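Local coordinates for protein DNA endonuclease I-CeuI (Chlamydomonas eugametos, PDB 2EX5) that cuts DNA at a degenerate recognition sequence of 17-19 base pairs as a magnesium-dependent LAGLIDADG homodimer, starting the homing of its group I intron, at residues C[30-33]-C[34-38]; C[6-9]-C[10-14]; C[143-147]-C[148-152]. The protein carries 1 engineered substitution. One frame throughout, in Å; residues are numbered along the deposited sequence.

In the fold
From the N terminus, contact 2 (6-9 with 10-14) comes first, where the incoming loop turns into helix 10-26. Contact 1 (30-33 with 34-38) follows on the next helix, 29-40, its centre about 18 Å from that of contact 2 and on the same side of the chain's centre. Contact 3 (143-147 with 148-152) lies far along the chain, at the start of helix 147-164, with its centre about 36 Å from that of contact 2 and across the chain's centre from it. All three are local and in series, so none encloses or crosses another. Contacts 2 and 3 mark helix starts; contact 1 lies within a helix whose side chains pack on helices 10-26 and 94-104.

Contact 1. Residues C[30-33]-C[34-38]; sequences SKYL and IDLRK
Lys31 and Asp35, one helical turn apart, form a salt bridge at the margin of helix 29-40, with Lys31 exposed and Asp35 against Ile19 of helix 10-26. The modelled distance from Lys31 NZ to Asp35 OD1, 2.4 Å, is very short, so the pairing is sounder than its exact length. The lysine chain bends at chi2 (65°) and again at chi4, which carries CE and NZ over to the carboxylate although the chain leaves the backbone pointing away from it. The i to i+4 backbone bonds run through the same turns: Ile34 N to Ser30 O, Asp35 N to Lys31 O and Leu36 N to Tyr32 O. The next rung, Arg37 N to Leu33 O, measures 2.7 Å.

On the buried side, Leu36 sets one methyl over the aromatic ring of Tyr32. Its CD1 lies 3.6 Å from the ring centroid and only 10° off the normal, a CH-pi contact centred on the face and not at the rim. With CG anti to the backbone N (chi1 -172°), the Tyr32 ring stands out from the helix flank, and Leu36 reaches back a turn to lay CD1 over it. The phenol OH is held beyond the contact by Ile109 N, and Arg108 makes a cation-pi contact with the ring.

Arg37 bends at chi3, bringing its guanidinium back along the helix; NH1 comes within 4.1 Å of Leu33 CB and is hydrogen-bonded to Tyr98 OH. Leu33 packs on Tyr98 and Leu101 of helix 94-104, whereas Tyr32 rests on Ile19 and Val23 of helix 10-26. The pattern is that of an amphipathic helix, with an i to i+4 ion pair at the solvent margin and an i to i+4 aromatic-aliphatic pair packed between two neighbouring helices.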
loop_
_atom_site.group_PDB
_atom_site.type_symbol
_atom_site.label_atom_id
_atom_site.label_comp_id
_atom_site.label_asym_id
_atom_site.label_seq_id
_atom_site.Cartn_x
_atom_site.Cartn_y
_atom_site.Cartn_z
ATOM N N SER C 30 15.003 22.855 2.108
ATOM C CA SER C 30 16.110 22.307 1.285
ATOM C C SER C 30 17.165 21.650 2.140
ATOM O O SER C 30 17.762 20.634 1.772
ATOM C CB SER C 30 16.720 23.470 0.483
ATOM O OG SER C 30 18.126 23.158 0.183
ATOM N N LYS C 31 17.475 22.254 3.264
ATOM C CA LYS C 31 18.426 21.651 4.157
ATOM C C LYS C 31 17.909 20.410 4.914
ATOM O O LYS C 31 18.649 19.472 5.122
ATOM C CB LYS C 31 18.927 22.717 5.135
ATOM C CG LYS C 31 19.752 22.245 6.294
ATOM C CD LYS C 31 21.107 21.616 5.966
ATOM C CE LYS C 31 21.839 21.418 7.344
ATOM N NZ LYS C 31 22.618 20.180 7.507
ATOM N N TYR C 32 16.620 20.418 5.339
ATOM C CA TYR C 32 15.912 19.206 5.861
ATOM C C TYR C 32 16.073 18.114 4.830
ATOM O O TYR C 32 16.552 17.083 5.104
ATOM C CB TYR C 32 14.405 19.605 5.985
ATOM C CG TYR C 32 13.555 18.603 6.649
ATOM C CD1 TYR C 32 12.220 18.361 6.194
ATOM C CD2 TYR C 32 14.059 17.873 7.795
ATOM C CE1 TYR C 32 11.439 17.354 6.844
ATOM C CE2 TYR C 32 13.262 16.855 8.447
ATOM C CZ TYR C 32 11.959 16.628 7.981
ATOM O OH TYR C 32 11.198 15.681 8.632
ATOM N N LEU C 33 15.723 18.340 3.583
ATOM C CA LEU C 33 15.967 17.327 2.565
ATOM C C LEU C 33 17.428 16.744 2.492
ATOM O O LEU C 33 17.645 15.529 2.399
ATOM C CB LEU C 33 15.611 18.018 1.253
ATOM C CG LEU C 33 14.114 18.402 1.082
ATOM C CD1 LEU C 33 13.757 18.958 -0.305
ATOM C CD2 LEU C 33 13.253 17.271 1.414
ATOM N N ILE C 34 18.428 17.618 2.557
ATOM C CA ILE C 34 19.834 17.268 2.541
ATOM C C ILE C 34 20.189 16.418 3.711
ATOM O O ILE C 34 20.837 15.421 3.565
ATOM C CB ILE C 34 20.736 18.559 2.659
ATOM C CG1 ILE C 34 20.874 19.277 1.312
ATOM C CG2 ILE C 34 22.249 18.218 3.197
ATOM C CD1 ILE C 34 21.297 20.855 1.500
ATOM N N ASP C 35 19.735 16.799 4.887
ATOM C CA ASP C 35 19.961 15.977 6.091
ATOM C C ASP C 35 19.333 14.573 6.007
ATOM O O ASP C 35 19.916 13.568 6.406
ATOM C CB ASP C 35 19.389 16.724 7.323
ATOM C CG ASP C 35 20.204 17.961 7.717
ATOM O OD1 ASP C 35 21.401 18.154 7.287
ATOM O OD2 ASP C 35 19.611 18.749 8.479
ATOM N N LEU C 36 18.128 14.504 5.465
ATOM C CA LEU C 36 17.456 13.189 5.320
ATOM C C LEU C 36 18.159 12.396 4.261
ATOM O O LEU C 36 18.397 11.195 4.443
ATOM C CB LEU C 36 15.939 13.336 4.973
ATOM C CG LEU C 36 15.160 13.979 6.137
ATOM C CD1 LEU C 36 13.929 14.689 5.533
ATOM C CD2 LEU C 36 14.795 13.020 7.285
ATOM N N ARG C 37 18.490 13.051 3.139
ATOM C CA ARG C 37 19.244 12.328 2.119
ATOM C C ARG C 37 20.450 11.708 2.741
ATOM O O ARG C 37 20.745 10.545 2.517
ATOM C CB ARG C 37 19.661 13.204 0.958
ATOM C CG ARG C 37 18.632 13.142 -0.128
ATOM C CD ARG C 37 19.063 13.678 -1.530
ATOM N NE ARG C 37 20.086 14.719 -1.512
ATOM C CZ ARG C 37 19.884 16.035 -1.362
ATOM N NH1 ARG C 37 18.672 16.572 -1.137
ATOM N NH2 ARG C 37 20.934 16.834 -1.406
ATOM N N LYS C 38 21.193 12.474 3.524
ATOM C CA LYS C 38 22.455 11.912 4.048
ATOM C C LYS C 38 22.212 10.885 5.196
ATOM O O LYS C 38 22.823 9.790 5.180
ATOM C CB LYS C 38 23.444 13.039 4.452
ATOM C CG LYS C 38 24.838 12.548 5.084
ATOM C CD LYS C 38 25.579 13.750 5.663
ATOM C CE LYS C 38 27.093 13.522 5.613
ATOM N NZ LYS C 38 27.741 14.571 6.459
#

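Contact 2. Residues C[6-9]-C[10-14]; sequences EKLP and QDKLE
Pro9 O is the acceptor that ties the loop 6-9 to the first turn of helix 10-26. Its main donor is Leu13 N, at 3.2 Å with an N-H...O angle of 164°, and the donor lies in the carbonyl plane. Lys12 N also approaches Pro9 O, at 3.0 Å, but the angle of 127° makes this second bond weak. One carbonyl therefore takes an i to i+4 bond and a poorer i to i+3 bond. Glu14 N continues the ladder to Gln10 O at 3.1 Å. Pro9 takes the N-cap position without a side-chain acceptor; its contribution is the carbonyl and the apolar ring. Further back, Leu8 is fastened by backbone hydrogen bonding to Asn116, while Glu6 OE1 accepts from Lys3 N.

The apolar cover comes from Leu8 and Pro9. Pro9 CG lies 3.6 Å from Lys12 CG, the two side chains crossing at a slant, and the ring runs alongside Asp11. Leu8 has its CG anti to the backbone nitrogen (chi1 -168°), which turns the isobutyl group toward the first turn, against Lys12 and Leu13. There its CD1 is modelled 3.4 Å from Leu13 CD2, closer than usual van der Waals contact; Leu8 chi2 is not staggered, so the exact distance is doubtful. The same CD1 touches Lys12 CB at 3.7 Å, and the Leu8 side chain also packs on Val91 and Ala117.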
loop_
_atom_site.group_PDB
_atom_site.type_symbol
_atom_site.label_atom_id
_atom_site.label_comp_id
_atom_site.label_asym_id
_atom_site.label_seq_id
_atom_site.Cartn_x
_atom_site.Cartn_y
_atom_site.Cartn_z
ATOM N N GLU C 6 14.206 -6.297 13.285
ATOM C CA GLU C 6 15.271 -5.308 13.514
ATOM C C GLU C 6 14.727 -3.888 13.750
ATOM O O GLU C 6 14.125 -3.308 12.843
ATOM C CB GLU C 6 16.185 -5.239 12.280
ATOM C CG GLU C 6 17.287 -6.282 12.197
ATOM C CD GLU C 6 18.364 -5.875 11.194
ATOM O OE1 GLU C 6 18.372 -6.472 10.125
ATOM O OE2 GLU C 6 19.194 -4.949 11.448
ATOM N N LYS C 7 14.950 -3.332 14.944
ATOM C CA LYS C 7 14.532 -1.991 15.245
ATOM C C LYS C 7 15.484 -1.065 14.470
ATOM O O LYS C 7 16.586 -1.451 14.215
ATOM C CB LYS C 7 14.578 -1.713 16.745
ATOM C CG LYS C 7 13.516 -2.409 17.550
ATOM C CD LYS C 7 13.173 -1.642 18.826
ATOM C CE LYS C 7 14.173 -1.879 19.953
ATOM N NZ LYS C 7 14.487 -0.592 20.660
ATOM N N LEU C 8 15.000 0.087 13.999
ATOM C CA LEU C 8 15.842 1.145 13.453
ATOM C C LEU C 8 16.813 1.600 14.576
ATOM O O LEU C 8 16.397 1.862 15.690
ATOM C CB LEU C 8 14.918 2.305 13.034
ATOM C CG LEU C 8 15.214 3.543 12.199
ATOM C CD1 LEU C 8 15.571 4.570 13.124
ATOM C CD2 LEU C 8 16.295 3.379 11.151
ATOM N N PRO C 9 18.115 1.661 14.299
ATOM C CA PRO C 9 18.993 1.804 15.488
ATOM C C PRO C 9 18.906 3.202 16.108
ATOM O O PRO C 9 18.534 4.160 15.432
ATOM C CB PRO C 9 20.369 1.499 14.940
ATOM C CG PRO C 9 20.262 2.005 13.491
ATOM C CD PRO C 9 18.877 1.645 13.044
ATOM N N GLN C 10 19.239 3.288 17.383
ATOM C CA GLN C 10 18.925 4.462 18.192
ATOM C C GLN C 10 19.727 5.670 17.809
ATOM O O GLN C 10 19.308 6.795 18.061
ATOM C CB GLN C 10 19.043 4.124 19.689
ATOM C CG GLN C 10 17.687 4.216 20.490
ATOM C CD GLN C 10 17.498 5.610 21.171
ATOM O OE1 GLN C 10 18.467 6.189 21.692
ATOM N NE2 GLN C 10 16.275 6.149 21.141
ATOM N N ASP C 11 20.848 5.441 17.137
ATOM C CA ASP C 11 21.658 6.548 16.618
ATOM C C ASP C 11 20.934 7.292 15.494
ATOM O O ASP C 11 21.053 8.528 15.357
ATOM C CB ASP C 11 23.049 6.060 16.139
ATOM C CG ASP C 11 23.090 5.716 14.638
ATOM O OD1 ASP C 11 22.696 4.589 14.270
ATOM O OD2 ASP C 11 23.530 6.557 13.816
ATOM N N LYS C 12 20.209 6.503 14.670
ATOM C CA LYS C 12 19.374 7.038 13.573
ATOM C C LYS C 12 18.152 7.749 14.122
ATOM O O LYS C 12 17.857 8.845 13.696
ATOM C CB LYS C 12 18.974 5.925 12.598
ATOM C CG LYS C 12 20.111 5.287 11.907
ATOM C CD LYS C 12 20.255 5.715 10.488
ATOM C CE LYS C 12 21.549 5.184 9.893
ATOM N NZ LYS C 12 21.503 3.729 9.733
ATOM N N LEU C 13 17.467 7.135 15.088
ATOM C CA LEU C 13 16.349 7.799 15.746
ATOM C C LEU C 13 16.717 9.175 16.275
ATOM O O LEU C 13 15.991 10.137 16.056
ATOM C CB LEU C 13 15.800 6.936 16.879
ATOM C CG LEU C 13 14.873 5.766 16.546
ATOM C CD1 LEU C 13 14.193 5.354 17.804
ATOM C CD2 LEU C 13 13.837 6.264 15.546
ATOM N N GLU C 14 17.867 9.259 16.968
ATOM C CA GLU C 14 18.335 10.519 17.581
ATOM C C GLU C 14 18.708 11.548 16.589
ATOM O O GLU C 14 18.333 12.721 16.696
ATOM C CB GLU C 14 19.547 10.258 18.496
ATOM C CG GLU C 14 19.232 10.854 19.917
ATOM C CD GLU C 14 18.104 10.100 20.543
ATOM O OE1 GLU C 14 18.126 8.840 20.399
ATOM O OE2 GLU C 14 17.203 10.751 21.107
#

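Contact 3. Residues C[143-147]-C[148-152]; sequences AFSSP and EKVKR
Ser146 caps the N terminus of helix 147-164: its OG accepts from Lys149 N at 3.4 Å, a weak capping bond (N-H...O angle 147°). This serine N-cap is held more firmly by its carbonyl. Val150 N points almost straight at Ser146 O, at 3.2 Å and 177°, and Lys149 N adds a weak bond to the same oxygen. Pro147, the first residue of the helix, gives its O to Lys151 N.

Packing is closest around Ser145. Its OG sits 3.3 Å from Lys149 CB and is hydrogen-bonded to Glu60 OE2, while Ser145 CB touches Val150 CG2 at 3.7 Å. Glu60 also accepts from Ser146 N, through OE1, so one carboxylate fixes two successive loop residues. The Lys149 side chain lies about 6 Å from Gly61, a residue of magnesium site 1.

The solvent side is looser: the Pro147 ring is exposed, and Lys151 meets the loop only near CB before its chain leads away. Glu148 and Arg152 are instead covered by partners outside the chain. Glu148 OE1 is hydrogen-bonded to Asn92 of the second subunit, and Arg152 NH1 forms its salt bridge with a phosphate of the bound DNA. A water links the capping serine to the glutamate, 2.6 Å from Ser146 OG and donating a weak hydrogen bond to Glu148 OE1 at 3.4 Å.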
loop_
_atom_site.group_PDB
_atom_site.type_symbol
_atom_site.label_atom_id
_atom_site.label_comp_id
_atom_site.label_asym_id
_atom_site.label_seq_id
_atom_site.Cartn_x
_atom_site.Cartn_y
_atom_site.Cartn_z
ATOM N N ALA C 143 -8.090 10.120 -10.984
ATOM C CA ALA C 143 -8.438 9.494 -12.266
ATOM C C ALA C 143 -8.317 7.985 -12.187
ATOM O O ALA C 143 -9.121 7.219 -12.747
ATOM C CB ALA C 143 -7.525 10.074 -13.412
ATOM N N PHE C 144 -7.327 7.526 -11.452
ATOM C CA PHE C 144 -7.128 6.084 -11.312
ATOM C C PHE C 144 -7.628 5.562 -9.968
ATOM O O PHE C 144 -7.472 4.397 -9.643
ATOM C CB PHE C 144 -5.630 5.766 -11.499
ATOM C CG PHE C 144 -4.934 6.610 -12.555
ATOM C CD1 PHE C 144 -4.984 6.270 -13.913
ATOM C CD2 PHE C 144 -4.249 7.749 -12.208
ATOM C CE1 PHE C 144 -4.290 7.025 -14.907
ATOM C CE2 PHE C 144 -3.571 8.527 -13.199
ATOM C CZ PHE C 144 -3.579 8.121 -14.529
ATOM N N SER C 145 -8.224 6.405 -9.159
ATOM C CA SER C 145 -8.585 6.019 -7.846
ATOM C C SER C 145 -9.941 5.285 -7.758
ATOM O O SER C 145 -10.790 5.388 -8.641
ATOM C CB SER C 145 -8.610 7.287 -6.973
ATOM O OG SER C 145 -8.440 6.968 -5.620
ATOM N N SER C 146 -10.118 4.538 -6.674
ATOM C CA SER C 146 -11.398 3.826 -6.375
ATOM C C SER C 146 -12.456 4.836 -6.029
ATOM O O SER C 146 -12.142 5.920 -5.561
ATOM C CB SER C 146 -11.239 2.799 -5.206
ATOM O OG SER C 146 -11.147 3.507 -3.966
ATOM N N PRO C 147 -13.736 4.526 -6.327
ATOM C CA PRO C 147 -14.788 5.393 -5.848
ATOM C C PRO C 147 -14.713 5.895 -4.411
ATOM O O PRO C 147 -14.953 7.067 -4.193
ATOM C CB PRO C 147 -16.078 4.552 -6.114
ATOM C CG PRO C 147 -15.732 3.882 -7.492
ATOM C CD PRO C 147 -14.256 3.476 -7.239
ATOM N N GLU C 148 -14.508 5.022 -3.421
ATOM C CA GLU C 148 -14.356 5.467 -2.033
ATOM C C GLU C 148 -13.295 6.529 -1.859
ATOM O O GLU C 148 -13.488 7.430 -1.108
ATOM C CB GLU C 148 -13.967 4.294 -1.137
ATOM C CG GLU C 148 -14.233 4.666 0.283
ATOM C CD GLU C 148 -13.614 3.763 1.263
ATOM O OE1 GLU C 148 -13.081 2.694 0.823
ATOM O OE2 GLU C 148 -13.667 4.111 2.482
ATOM N N LYS C 149 -12.151 6.380 -2.508
ATOM C CA LYS C 149 -10.990 7.232 -2.133
ATOM C C LYS C 149 -11.246 8.589 -2.746
ATOM O O LYS C 149 -11.000 9.557 -2.105
ATOM C CB LYS C 149 -9.603 6.641 -2.589
ATOM C CG LYS C 149 -8.665 5.975 -1.543
ATOM C CD LYS C 149 -9.299 5.000 -0.644
ATOM C CE LYS C 149 -8.584 4.936 0.724
ATOM N NZ LYS C 149 -7.335 4.155 0.694
ATOM N N VAL C 150 -11.789 8.621 -3.974
ATOM C CA VAL C 150 -12.256 9.841 -4.686
ATOM C C VAL C 150 -13.223 10.604 -3.841
ATOM O O VAL C 150 -13.089 11.811 -3.667
ATOM C CB VAL C 150 -12.931 9.524 -6.118
ATOM C CG1 VAL C 150 -13.514 10.760 -6.821
ATOM C CG2 VAL C 150 -11.999 8.815 -6.975
ATOM N N LYS C 151 -14.198 9.927 -3.285
ATOM C CA LYS C 151 -15.144 10.628 -2.390
ATOM C C LYS C 151 -14.459 11.151 -1.100
ATOM O O LYS C 151 -14.844 12.183 -0.586
ATOM C CB LYS C 151 -16.315 9.662 -2.056
ATOM C CG LYS C 151 -17.109 10.007 -0.847
ATOM C CD LYS C 151 -17.984 8.745 -0.462
ATOM C CE LYS C 151 -17.158 7.584 0.341
ATOM N NZ LYS C 151 -18.122 6.501 0.947
ATOM N N ARG C 152 -13.454 10.449 -0.566
ATOM C CA ARG C 152 -12.742 10.962 0.657
ATOM C C ARG C 152 -12.015 12.238 0.296
ATOM O O ARG C 152 -12.033 13.217 0.999
ATOM C CB ARG C 152 -11.741 9.946 1.184
ATOM C CG ARG C 152 -12.369 8.743 1.782
ATOM C CD ARG C 152 -11.327 7.804 2.394
ATOM N NE ARG C 152 -10.757 8.325 3.625
ATOM C CZ ARG C 152 -11.290 8.211 4.857
ATOM N NH1 ARG C 152 -10.649 8.698 5.922
ATOM N NH2 ARG C 152 -12.450 7.611 5.034
HETATM O O HOH W 1 -10.795 2.298 -1.638
#